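Side-chain contacts in Glyoxalase/bleomycin resistance protein/dioxygenase (Catenulispora acidiphila, PDB 4G6X), which belongs to the vicinal oxygen chelate superfamily and may act as a dioxygenase, although its substrate and reaction are not established: residues Ser42-Lys47 with Thr75-Glu80; Leu138-Thr141 with Leu145-Leu148. All coordinates share one frame; numbering follows the deposited sequence.

Contact 1: Ser42-Lys47 with Thr75-Glu80; sequences SFYTGK and TQLLLE
Tyr44, on helix 37-46, lays one face of its ring against Leu79 of strand 76-81, a helix-on-sheet contact within a beta-alpha-beta-beta-beta module of the vicinal oxygen chelate fold. The tight part is three buried side chains. Leu79 CD2 sits above the middle of the phenol, 3.9 Å from the ring centroid of Tyr44 and only 7° off the ring normal, a nearly ideal CH-pi contact. The sister methyl Leu79 CD1 drops toward the root of the ring and stands 4.1 Å from Tyr44 CB, so the leucine fork follows the tyrosine from CB to ring. With CG of Tyr44 beside the backbone N (chi1 -82°), the ring reaches the strand while its hydroxyl passes on to a hydrogen bond with Asp140.

Away from this patch the two segments diverge. Ser42 and Gly46 lie on the exposed side of the helix, and Lys47 and Thr45 are partly exposed. Along the strand, Gln76, Leu78 and Glu80 alternate with the touching leucines; Leu78 is buried against Trp63 and Thr65, while Gln76 and Glu80 are partly exposed, and the amide oxygen of Gln76 bonds Thr65. Toward Thr75 the strand reaches the dimer partner, where Ile27 of the second subunit packs on Leu77. Leu77, two residues back from Leu79 along the same face of the strand, meets the tyrosine ring obliquely with a single methyl: its CD2 is 3.7 Å from both Tyr44 CD2 and Tyr44 CE2.

Contact 2: Leu138-Thr141 with Leu145-Leu148; sequences LDDT and LIQL
Leu138 and Ile146 face each other as a hydrogen-bonded antiparallel pair in the beta hairpin of strands 134-139 and 145-150, in the second four-stranded sheet of the fold. Two backbone bonds, Leu138 N to Ile146 O and Ile146 N to Leu138 O, each 2.8 Å, fix the pair; the first is almost straight (174°). Both side chains rise from the same face of the sheet and slant across one another, with Leu138 CD1 3.8 Å from Ile146 CB. CG of Leu138 is wedged between its own backbone N and carbonyl carbon (chi1 65°). Its methyls then part company: CD1 stays over Ile146, while CD2 extends along the strand to meet Leu148 CD2 at 4.0 Å. Phe43 and Leu116 from two helices also pack on Leu138.

Asp139 and Leu145 occupy the other face as a non-hydrogen-bonded pair, and Asp139 makes a salt bridge with Arg122. Where the strand gives way to the turn, Asp140 lays its CB 3.8 Å from Ile146 CG1, while its OD1 accepts from the backbone N of Cys142 and Asn144 and its OD2 is hydrogen-bonded to the Tyr44 hydroxyl. Asp139 opens an Asx turn: Thr141 N reaches its OD1 at 2.9 Å, from above the carboxylate plane.

Both contacts are largely buried, but they belong to different sheets. Contact 1 joins a helix to the sheet of strands 29-34, 51-58, 61-67 and 76-81 through leucine methyls on a tyrosine ring, with no polar pair between the segments; contact 2 joins neighbouring strands of the other sheet, where backbone bonds set the register and side chains fill in around them. Polar chemistry gathers at the hairpin turn of contact 2. Helix 37-46 bridges the two: the Tyr44 hydroxyl lies 2.6 Å from Asp140 OD2, probably a hydrogen bond, and also packs against Ile146 CD1. Phe43, which takes no part in contact 1, turns instead to contact 2, its CG 3.4 Å from Asp140 O.

Contact 1: Ser42-Lys47 with Thr75-Glu80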
ATOM      1  N   SER A  42     -17.338  -6.157  -5.642  1.00 28.07           N
ATOM      2  CA  SER A  42     -18.500  -5.399  -6.137  1.00 33.20           C
ATOM      3  C   SER A  42     -18.295  -3.893  -6.023  1.00 32.03           C
ATOM      4  O   SER A  42     -18.663  -3.143  -6.912  1.00 31.04           O
ATOM      5  CB  SER A  42     -19.756  -5.773  -5.310  1.00 34.10           C
ATOM      6  OG  SER A  42     -20.855  -4.903  -5.606  1.00 38.48           O
ATOM      7  N   PHE A  43     -17.818  -3.414  -4.873  1.00 28.29           N
ATOM      8  CA  PHE A  43     -17.591  -1.995  -4.663  1.00 27.60           C
ATOM      9  C   PHE A  43     -16.432  -1.383  -5.466  1.00 27.45           C
ATOM     10  O   PHE A  43     -16.562  -0.344  -6.110  1.00 30.70           O
ATOM     11  CB  PHE A  43     -17.343  -1.688  -3.170  1.00 28.74           C
ATOM     12  CG  PHE A  43     -17.288  -0.220  -2.894  1.00 26.83           C
ATOM     13  CD1 PHE A  43     -18.470   0.483  -2.638  1.00 28.24           C
ATOM     14  CD2 PHE A  43     -16.078   0.496  -2.894  1.00 26.59           C
ATOM     15  CE1 PHE A  43     -18.416   1.854  -2.414  1.00 30.58           C
ATOM     16  CE2 PHE A  43     -16.049   1.853  -2.656  1.00 26.87           C
ATOM     17  CZ  PHE A  43     -17.213   2.524  -2.387  1.00 29.26           C
ATOM     18  N   TYR A  44     -15.283  -2.060  -5.423  1.00 26.81           N
ATOM     19  CA  TYR A  44     -14.084  -1.524  -6.013  1.00 25.99           C
ATOM     20  C   TYR A  44     -14.186  -1.536  -7.520  1.00 29.37           C
ATOM     21  O   TYR A  44     -13.679  -0.623  -8.129  1.00 30.89           O
ATOM     22  CB  TYR A  44     -12.814  -2.262  -5.566  1.00 26.67           C
ATOM     23  CG  TYR A  44     -12.335  -1.726  -4.186  1.00 26.83           C
ATOM     24  CD1 TYR A  44     -12.992  -2.010  -2.995  1.00 28.88           C
ATOM     25  CD2 TYR A  44     -11.292  -0.830  -4.120  1.00 26.94           C
ATOM     26  CE1 TYR A  44     -12.582  -1.421  -1.783  1.00 27.32           C
ATOM     27  CE2 TYR A  44     -10.872  -0.253  -2.957  1.00 27.04           C
ATOM     28  CZ  TYR A  44     -11.506  -0.570  -1.741  1.00 25.84           C
ATOM     29  OH  TYR A  44     -11.091   0.007  -0.559  1.00 29.66           O
ATOM     30  N   THR A  45     -14.807  -2.566  -8.076  1.00 30.34           N
ATOM     31  CA  THR A  45     -15.045  -2.616  -9.531  1.00 32.51           C
ATOM     32  C   THR A  45     -16.296  -1.868  -9.960  1.00 38.95           C
ATOM     33  O   THR A  45     -16.236  -1.028 -10.879  1.00 41.65           O
ATOM     34  CB  THR A  45     -15.081  -4.061 -10.055  1.00 32.43           C
ATOM     35  OG1 THR A  45     -16.278  -4.690  -9.582  1.00 33.61           O
ATOM     36  CG2 THR A  45     -13.856  -4.798  -9.681  1.00 33.90           C
ATOM     37  N   GLY A  46     -17.417  -2.111  -9.285  1.00 36.12           N
ATOM     38  CA  GLY A  46     -18.701  -1.564  -9.706  1.00 40.28           C
ATOM     39  C   GLY A  46     -18.893  -0.087  -9.485  1.00 37.08           C
ATOM     40  O   GLY A  46     -19.557   0.622 -10.280  1.00 40.15           O
ATOM     41  N   LYS A  47     -18.335   0.415  -8.404  1.00 32.59           N
ATOM     42  CA  LYS A  47     -18.426   1.833  -8.051  1.00 33.41           C
ATOM     43  C   LYS A  47     -17.151   2.577  -8.421  1.00 36.99           C
ATOM     44  O   LYS A  47     -17.186   3.484  -9.263  1.00 37.90           O
ATOM     45  CB  LYS A  47     -18.711   2.020  -6.530  1.00 34.11           C
ATOM     46  CG  LYS A  47     -20.159   2.141  -6.163  1.00 44.21           C
ATOM     47  CD  LYS A  47     -20.779   0.804  -5.985  1.00 41.73           C
ATOM     48  CE  LYS A  47     -22.159   0.950  -5.312  1.00 39.93           C
ATOM     49  NZ  LYS A  47     -22.696  -0.417  -5.206  1.00 39.09           N
ATOM     50  N   THR A  75       0.565  -1.049 -11.094  1.00 35.89           N
ATOM     51  CA  THR A  75       0.469  -1.477  -9.716  1.00 33.32           C
ATOM     52  C   THR A  75      -0.883  -2.092  -9.500  1.00 32.47           C
ATOM     53  O   THR A  75      -1.865  -1.613 -10.063  1.00 30.05           O
ATOM     54  CB  THR A  75       0.716  -0.272  -8.808  1.00 35.66           C
ATOM     55  OG1 THR A  75       2.013   0.296  -9.156  1.00 41.47           O
ATOM     56  CG2 THR A  75       0.658  -0.646  -7.349  1.00 33.24           C
ATOM     57  N   GLN A  76      -0.915  -3.167  -8.718  1.00 29.75           N
ATOM     58  CA  GLN A  76      -2.134  -3.884  -8.385  1.00 29.26           C
ATOM     59  C   GLN A  76      -2.526  -3.595  -6.930  1.00 28.22           C
ATOM     60  O   GLN A  76      -1.661  -3.308  -6.118  1.00 29.37           O
ATOM     61  CB  GLN A  76      -1.914  -5.384  -8.518  1.00 31.39           C
ATOM     62  CG  GLN A  76      -1.799  -5.824  -9.953  1.00 35.65           C
ATOM     63  CD  GLN A  76      -1.460  -7.304 -10.089  1.00 43.86           C
ATOM     64  OE1 GLN A  76      -1.954  -8.159  -9.336  1.00 41.20           O
ATOM     65  NE2 GLN A  76      -0.679  -7.621 -11.113  1.00 48.07           N
ATOM     66  N   LEU A  77      -3.826  -3.546  -6.675  1.00 27.77           N
ATOM     67  CA  LEU A  77      -4.386  -3.418  -5.329  1.00 26.48           C
ATOM     68  C   LEU A  77      -4.978  -4.757  -4.922  1.00 25.13           C
ATOM     69  O   LEU A  77      -5.950  -5.282  -5.511  1.00 25.44           O
ATOM     70  CB  LEU A  77      -5.477  -2.318  -5.300  1.00 29.91           C
ATOM     71  CG  LEU A  77      -6.408  -2.198  -4.080  1.00 28.67           C
ATOM     72  CD1 LEU A  77      -5.568  -1.697  -2.913  1.00 31.19           C
ATOM     73  CD2 LEU A  77      -7.586  -1.271  -4.411  1.00 27.66           C
ATOM     74  N   LEU A  78      -4.480  -5.285  -3.785  1.00 27.05           N
ATOM     75  CA  LEU A  78      -4.923  -6.545  -3.238  1.00 25.66           C
ATOM     76  C   LEU A  78      -6.040  -6.243  -2.247  1.00 25.12           C
ATOM     77  O   LEU A  78      -5.847  -5.366  -1.410  1.00 25.80           O
ATOM     78  CB  LEU A  78      -3.756  -7.206  -2.452  1.00 29.30           C
ATOM     79  CG  LEU A  78      -4.053  -8.533  -1.753  1.00 28.41           C
ATOM     80  CD1 LEU A  78      -4.267  -9.643  -2.768  1.00 29.30           C
ATOM     81  CD2 LEU A  78      -2.888  -8.830  -0.798  1.00 29.73           C
ATOM     82  N   LEU A  79      -7.176  -6.895  -2.429  1.00 24.74           N
ATOM     83  CA  LEU A  79      -8.344  -6.745  -1.572  1.00 24.49           C
ATOM     84  C   LEU A  79      -8.324  -7.921  -0.628  1.00 27.97           C
ATOM     85  O   LEU A  79      -8.829  -8.993  -0.938  1.00 30.58           O
ATOM     86  CB  LEU A  79      -9.607  -6.658  -2.417  1.00 27.63           C
ATOM     87  CG  LEU A  79      -9.624  -5.533  -3.449  1.00 28.05           C
ATOM     88  CD1 LEU A  79     -10.894  -5.650  -4.283  1.00 30.37           C
ATOM     89  CD2 LEU A  79      -9.454  -4.164  -2.818  1.00 28.72           C
ATOM     90  N   GLU A  80      -7.627  -7.768   0.497  1.00 27.03           N
ATOM     91  CA  GLU A  80      -7.353  -8.969   1.304  1.00 26.22           C
ATOM     92  C   GLU A  80      -8.190  -9.104   2.551  1.00 27.26           C
ATOM     93  O   GLU A  80      -8.656  -8.089   3.070  1.00 26.49           O
ATOM     94  CB  GLU A  80      -5.880  -9.146   1.613  1.00 39.08           C
ATOM     95  CG  GLU A  80      -5.337  -8.203   2.567  1.00 37.04           C
ATOM     96  CD  GLU A  80      -3.838  -8.436   2.898  1.00 35.29           C
ATOM     97  OE1 GLU A  80      -3.398  -9.451   3.489  1.00 39.88           O
ATOM     98  OE2 GLU A  80      -3.108  -7.501   2.580  1.00 34.60           O
TER

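Contact 2: Leu138-Thr141 with Leu145-Leu148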
ATOM      1  N   LEU A 138     -13.923   8.921   1.191  1.00 30.15           N
ATOM      2  CA  LEU A 138     -15.101   8.076   1.032  1.00 31.81           C
ATOM      3  C   LEU A 138     -15.040   6.796   1.879  1.00 30.85           C
ATOM      4  O   LEU A 138     -13.961   6.373   2.299  1.00 29.05           O
ATOM      5  CB  LEU A 138     -15.373   7.731  -0.455  1.00 32.30           C
ATOM      6  CG  LEU A 138     -14.306   6.873  -1.163  1.00 32.51           C
ATOM      7  CD1 LEU A 138     -14.626   5.390  -1.084  1.00 33.12           C
ATOM      8  CD2 LEU A 138     -14.229   7.232  -2.646  1.00 33.62           C
ATOM      9  N   ASP A 139     -16.238   6.256   2.166  1.00 29.60           N
ATOM     10  CA  ASP A 139     -16.399   4.972   2.884  1.00 30.07           C
ATOM     11  C   ASP A 139     -16.438   3.839   1.829  1.00 28.30           C
ATOM     12  O   ASP A 139     -17.322   3.825   0.919  1.00 27.89           O
ATOM     13  CB  ASP A 139     -17.677   5.042   3.698  1.00 30.43           C
ATOM     14  CG  ASP A 139     -18.016   3.744   4.427  1.00 33.35           C
ATOM     15  OD1 ASP A 139     -17.285   2.755   4.382  1.00 29.77           O
ATOM     16  OD2 ASP A 139     -19.095   3.769   5.059  1.00 31.77           O
ATOM     17  N   ASP A 140     -15.496   2.897   1.911  1.00 29.31           N
ATOM     18  CA  ASP A 140     -15.489   1.786   0.968  1.00 26.22           C
ATOM     19  C   ASP A 140     -16.498   0.676   1.204  1.00 24.05           C
ATOM     20  O   ASP A 140     -16.536  -0.307   0.438  1.00 26.68           O
ATOM     21  CB  ASP A 140     -14.066   1.210   0.716  1.00 26.62           C
ATOM     22  CG  ASP A 140     -13.588   0.312   1.792  1.00 31.00           C
ATOM     23  OD1 ASP A 140     -14.217   0.217   2.864  1.00 26.71           O
ATOM     24  OD2 ASP A 140     -12.514  -0.327   1.588  1.00 27.09           O
ATOM     25  N   THR A 141     -17.318   0.802   2.295  1.00 24.77           N
ATOM     26  CA  THR A 141     -18.285  -0.195   2.760  1.00 24.19           C
ATOM     27  C   THR A 141     -17.676  -1.415   3.441  1.00 25.60           C
ATOM     28  O   THR A 141     -18.406  -2.251   3.919  1.00 26.81           O
ATOM     29  CB  THR A 141     -19.343  -0.657   1.717  1.00 27.94           C
ATOM     30  OG1 THR A 141     -18.794  -1.539   0.726  1.00 29.96           O
ATOM     31  CG2 THR A 141     -19.983   0.570   1.004  1.00 29.73           C
ATOM     32  N   LEU A 145     -11.784   3.971   5.214  1.00 25.09           N
ATOM     33  CA  LEU A 145     -11.952   5.244   4.539  1.00 26.96           C
ATOM     34  C   LEU A 145     -10.894   5.272   3.444  1.00 31.45           C
ATOM     35  O   LEU A 145      -9.776   4.777   3.642  1.00 28.04           O
ATOM     36  CB  LEU A 145     -11.726   6.406   5.532  1.00 27.93           C
ATOM     37  CG  LEU A 145     -12.745   6.527   6.705  1.00 28.73           C
ATOM     38  CD1 LEU A 145     -12.356   7.586   7.697  1.00 31.65           C
ATOM     39  CD2 LEU A 145     -14.172   6.781   6.188  1.00 31.06           C
ATOM     40  N   ILE A 146     -11.232   5.893   2.319  1.00 28.11           N
ATOM     41  CA  ILE A 146     -10.383   5.884   1.147  1.00 28.53           C
ATOM     42  C   ILE A 146     -10.282   7.322   0.731  1.00 30.67           C
ATOM     43  O   ILE A 146     -11.314   8.007   0.647  1.00 29.11           O
ATOM     44  CB  ILE A 146     -11.016   5.104  -0.001  1.00 30.49           C
ATOM     45  CG1 ILE A 146     -11.160   3.618   0.370  1.00 33.62           C
ATOM     46  CG2 ILE A 146     -10.204   5.237  -1.296  1.00 29.54           C
ATOM     47  CD1 ILE A 146      -9.860   2.899   0.716  1.00 33.14           C
ATOM     48  N   GLN A 147      -9.064   7.786   0.541  1.00 28.77           N
ATOM     49  CA  GLN A 147      -8.851   9.155   0.085  1.00 32.20           C
ATOM     50  C   GLN A 147      -8.666   9.233  -1.437  1.00 32.53           C
ATOM     51  O   GLN A 147      -7.894   8.464  -2.026  1.00 32.39           O
ATOM     52  CB  GLN A 147      -7.644   9.750   0.824  1.00 33.71           C
ATOM     53  CG  GLN A 147      -7.376  11.224   0.617  1.00 34.42           C
ATOM     54  CD  GLN A 147      -6.111  11.669   1.313  1.00 38.99           C
ATOM     55  OE1 GLN A 147      -5.025  11.146   1.074  1.00 46.77           O
ATOM     56  NE2 GLN A 147      -6.246  12.627   2.145  1.00 46.47           N
ATOM     57  N   LEU A 148      -9.362  10.210  -2.023  1.00 32.05           N
ATOM     58  CA  LEU A 148      -9.091  10.713  -3.365  1.00 32.99           C
ATOM     59  C   LEU A 148      -8.266  11.986  -3.306  1.00 34.60           C
ATOM     60  O   LEU A 148      -8.518  12.891  -2.518  1.00 33.40           O
ATOM     61  CB  LEU A 148     -10.381  11.039  -4.056  1.00 36.35           C
ATOM     62  CG  LEU A 148     -11.228   9.945  -4.708  1.00 40.34           C
ATOM     63  CD1 LEU A 148     -10.875   8.530  -4.412  1.00 40.37           C
ATOM     64  CD2 LEU A 148     -12.734  10.251  -4.756  1.00 43.85           C
TER